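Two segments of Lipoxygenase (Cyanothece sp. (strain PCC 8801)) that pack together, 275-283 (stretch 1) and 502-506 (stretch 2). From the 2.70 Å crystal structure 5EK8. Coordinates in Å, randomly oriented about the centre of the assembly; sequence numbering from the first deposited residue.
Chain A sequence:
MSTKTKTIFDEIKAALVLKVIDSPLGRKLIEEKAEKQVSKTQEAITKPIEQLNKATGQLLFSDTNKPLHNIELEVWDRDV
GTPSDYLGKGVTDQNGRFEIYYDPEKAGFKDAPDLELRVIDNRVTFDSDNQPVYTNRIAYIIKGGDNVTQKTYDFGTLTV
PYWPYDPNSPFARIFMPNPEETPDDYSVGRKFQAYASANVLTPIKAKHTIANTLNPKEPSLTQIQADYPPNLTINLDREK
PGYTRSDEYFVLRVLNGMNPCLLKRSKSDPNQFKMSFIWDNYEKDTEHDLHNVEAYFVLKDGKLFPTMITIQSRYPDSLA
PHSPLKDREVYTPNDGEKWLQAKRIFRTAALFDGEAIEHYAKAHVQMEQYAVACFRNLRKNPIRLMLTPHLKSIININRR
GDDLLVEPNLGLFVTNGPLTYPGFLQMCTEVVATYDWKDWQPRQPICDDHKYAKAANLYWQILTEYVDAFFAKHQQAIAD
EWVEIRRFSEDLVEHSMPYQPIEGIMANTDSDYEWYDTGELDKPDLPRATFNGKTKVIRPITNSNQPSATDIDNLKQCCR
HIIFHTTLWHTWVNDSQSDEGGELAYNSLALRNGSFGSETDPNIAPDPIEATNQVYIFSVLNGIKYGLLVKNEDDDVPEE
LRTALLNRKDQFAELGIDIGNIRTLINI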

# COMPACT_ATOMS: atom_id res chain seq x y z
N MET A 275 26.13 0.10 -4.15
CA MET A 275 24.80 0.69 -4.03
C MET A 275 24.92 2.19 -3.79
O MET A 275 25.71 2.64 -2.96
N SER A 276 24.14 2.96 -4.55
CA SER A 276 24.27 4.41 -4.54
C SER A 276 23.01 5.08 -4.04
O SER A 276 21.90 4.78 -4.49
N PHE A 277 23.19 6.01 -3.11
CA PHE A 277 22.12 6.91 -2.73
C PHE A 277 22.60 8.34 -2.89
O PHE A 277 23.44 8.82 -2.13
N ILE A 278 22.07 9.01 -3.92
CA ILE A 278 22.43 10.39 -4.23
C ILE A 278 21.19 11.28 -4.20
O ILE A 278 20.17 10.97 -4.83
N TRP A 279 21.29 12.39 -3.48
CA TRP A 279 20.13 13.23 -3.20
C TRP A 279 20.24 14.60 -3.85
O TRP A 279 19.52 15.53 -3.47
N ASP A 280 21.12 14.73 -4.83
CA ASP A 280 21.34 16.01 -5.51
C ASP A 280 20.06 16.59 -6.10
O ASP A 280 19.94 17.80 -6.29
N ASN A 281 19.09 15.71 -6.36
CA ASN A 281 17.82 16.08 -6.97
C ASN A 281 16.80 16.70 -6.01
O ASN A 281 15.76 17.21 -6.44
N TYR A 282 17.07 16.64 -4.71
CA TYR A 282 16.03 16.90 -3.71
C TYR A 282 16.35 18.02 -2.73
O TYR A 282 17.51 18.32 -2.44
N GLU A 283 15.28 18.65 -2.23
CA GLU A 283 15.41 19.75 -1.29
C GLU A 283 15.61 19.25 0.15
O GLU A 283 14.77 18.54 0.70
N ILE A 502 13.26 7.13 -15.72
CA ILE A 502 13.75 7.29 -14.36
C ILE A 502 14.79 8.40 -14.22
O ILE A 502 15.62 8.61 -15.10
N GLU A 503 14.69 9.13 -13.12
CA GLU A 503 15.65 10.16 -12.76
C GLU A 503 15.70 10.26 -11.24
O GLU A 503 14.81 9.78 -10.54
N GLY A 504 16.76 10.89 -10.72
CA GLY A 504 16.91 11.05 -9.29
C GLY A 504 17.73 9.95 -8.67
O GLY A 504 18.69 9.45 -9.26
N ILE A 505 17.34 9.55 -7.46
CA ILE A 505 18.14 8.63 -6.65
C ILE A 505 18.20 7.21 -7.22
O ILE A 505 19.17 6.49 -6.99
N MET A 506 17.17 6.81 -7.97
CA MET A 506 17.11 5.44 -8.49
C MET A 506 17.63 5.34 -9.92
O MET A 506 17.48 4.30 -10.56

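A small contact between distant parts of a chain is often organised around a single bulky aliphatic residue that fits a hollow built from aromatic rings. The packing of residues 275-283 against 502-506 in this lipoxygenase is a compact example. The two stretches bury 363 Å² between them, counting both sides, and Ile505 alone gives up 129 Å², far more than any other residue. It is the bump; the hollow is made by Phe277, Trp279 and Tyr282, together with the backbone around Ile278.

The shape of the bump depends on its rotamer. The CA-to-CB bond of Ile505 points sideways to the other stretch, and with chi1 and chi2 both t the CG1-CD1 arm is fully extended, so that its terminal methyl reaches deep among the rings. There CD1 meets two of them in different ways. Trp279, whose CA-to-CB bond points away, nevertheless brings the end of its indole back through chi1 m and chi2 of 88°, presenting a face to the methyl. Ile505 CD1 lies 3.5 Å from the centroid of the six-membered ring of Trp279 and only 13° off the ring normal, a well-formed CH-pi contact; the closest atom pair, Trp279 CH2 to Ile505 CD1, is 3.4 Å apart. Phe277, also m in chi1, offers its edge instead, with Phe277 CD1 at 3.6 Å from Ile505 CD1. One methyl thus sits over a face and beside an edge, which fits a small round group into an angular pocket.

Nearer the backbone, the Ile278 carbonyl supplies another part of the wall. Ile278 O lies 3.5 Å from Ile505 CB and makes a CA-H...O contact with Ile505 CA at 3.6 Å, whereas the CA-to-CB bond of Ile278 points sideways and its side chain makes no close approach to the second stretch.

Tyr282 closes the hollow. A type I turn from Trp279 to Tyr282, closed by a hydrogen bond from Tyr282 N to Trp279 O of 3.0 Å, includes Asn281 and Tyr282, whose CA-to-CB bonds both point toward the second stretch. The tyrosine, with chi1 m, lays Tyr282 CE2 4.0 Å from Ile505 CB and carries its hydroxyl to the backbone, where Ile505 N donates a hydrogen bond to Tyr282 OH at 3.0 Å, though the hydroxyl's place is less sure, since it sits too close to an atom elsewhere in the model. As modelled, that hydroxyl needs room, and Gly504 provides it: Tyr282 OH approaches Gly504 CA to 3.3 Å, and an ideal CB on Gly504 would lie 2.1 Å from Tyr282 OH, a clash. The backbone angles there independently call for glycine. Asn281, its chi1 between wells at -125°, packs against the same bare backbone, with Asn281 ND2 3.5 Å from Gly504 CA.

A water bridges the carbonyls of Ser276 and Ile505, whose oxygens, Ser276 O and Ile505 O, are 4.1 Å apart, and the amide of Ile278. It donates to Ile505 O at 2.8 Å from its oxygen, and its oxygen also makes weak bonds to Ser276 O at 3.4 Å, as donor, and Ile278 N at 3.0 Å, as acceptor.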

# COMPACT_ATOMS: atom_id res chain seq x y z
CB MET A 275 24.00 0.02 -2.91
CG MET A 275 22.55 0.48 -2.81
SD MET A 275 21.40 -0.33 -3.96
CE MET A 275 21.60 0.66 -5.45
CB SER A 276 24.59 4.92 -5.95
OG SER A 276 25.73 4.29 -6.50
CB PHE A 277 21.67 6.63 -1.30
CG PHE A 277 21.04 5.28 -1.11
CD1 PHE A 277 19.88 4.94 -1.79
CD2 PHE A 277 21.61 4.34 -0.26
CE1 PHE A 277 19.30 3.70 -1.63
CE2 PHE A 277 21.04 3.10 -0.10
CZ PHE A 277 19.88 2.77 -0.78
CB ILE A 278 23.11 10.50 -5.61
CG1 ILE A 278 24.55 9.99 -5.54
CG2 ILE A 278 23.11 11.94 -6.09
CD1 ILE A 278 24.70 8.54 -5.91
CB TRP A 279 19.95 13.38 -1.68
CG TRP A 279 20.08 12.08 -0.95
CD1 TRP A 279 21.23 11.51 -0.48
CD2 TRP A 279 19.02 11.17 -0.62
NE1 TRP A 279 20.95 10.31 0.13
CE2 TRP A 279 19.60 10.08 0.05
CE3 TRP A 279 17.63 11.18 -0.83
CZ2 TRP A 279 18.85 9.00 0.52
CZ3 TRP A 279 16.89 10.11 -0.36
CH2 TRP A 279 17.49 9.04 0.31
CB ASP A 280 22.39 15.86 -6.61
CG ASP A 280 23.75 15.48 -6.08
OD1 ASP A 280 24.55 14.88 -6.83
OD2 ASP A 280 24.02 15.77 -4.89
CB ASN A 281 17.19 14.85 -7.62
CG ASN A 281 16.86 15.06 -9.07
OD1 ASN A 281 17.52 15.84 -9.77
ND2 ASN A 281 15.83 14.37 -9.54
CB TYR A 282 15.73 15.61 -2.95
CG TYR A 282 15.56 14.45 -3.89
CD1 TYR A 282 14.45 14.35 -4.71
CD2 TYR A 282 16.53 13.46 -3.99
CE1 TYR A 282 14.29 13.30 -5.59
CE2 TYR A 282 16.38 12.39 -4.87
CZ TYR A 282 15.25 12.32 -5.67
OH TYR A 282 15.09 11.27 -6.54
CB GLU A 283 14.17 20.64 -1.36
CG GLU A 283 14.31 21.95 -0.62
CD GLU A 283 13.01 22.72 -0.54
OE1 GLU A 283 11.96 22.15 -0.91
OE2 GLU A 283 13.04 23.90 -0.12
CB ILE A 502 14.33 5.96 -13.80
CG1 ILE A 502 14.39 6.00 -12.27
CG2 ILE A 502 15.69 5.65 -14.40
CD1 ILE A 502 13.07 6.35 -11.63
CB GLU A 503 15.29 11.50 -13.39
CG GLU A 503 13.89 12.00 -13.08
CD GLU A 503 13.57 13.32 -13.77
OE1 GLU A 503 13.56 14.36 -13.07
OE2 GLU A 503 13.34 13.32 -15.00
CB ILE A 505 17.60 8.58 -5.19
CG1 ILE A 505 18.57 7.82 -4.28
CG2 ILE A 505 16.19 7.98 -5.13
CD1 ILE A 505 18.23 7.91 -2.83
CB MET A 506 15.68 4.90 -8.41
CG MET A 506 15.16 4.72 -6.99
SD MET A 506 16.39 4.00 -5.88
CE MET A 506 16.65 2.40 -6.64
O HOH W 1 21.66 7.54 -6.46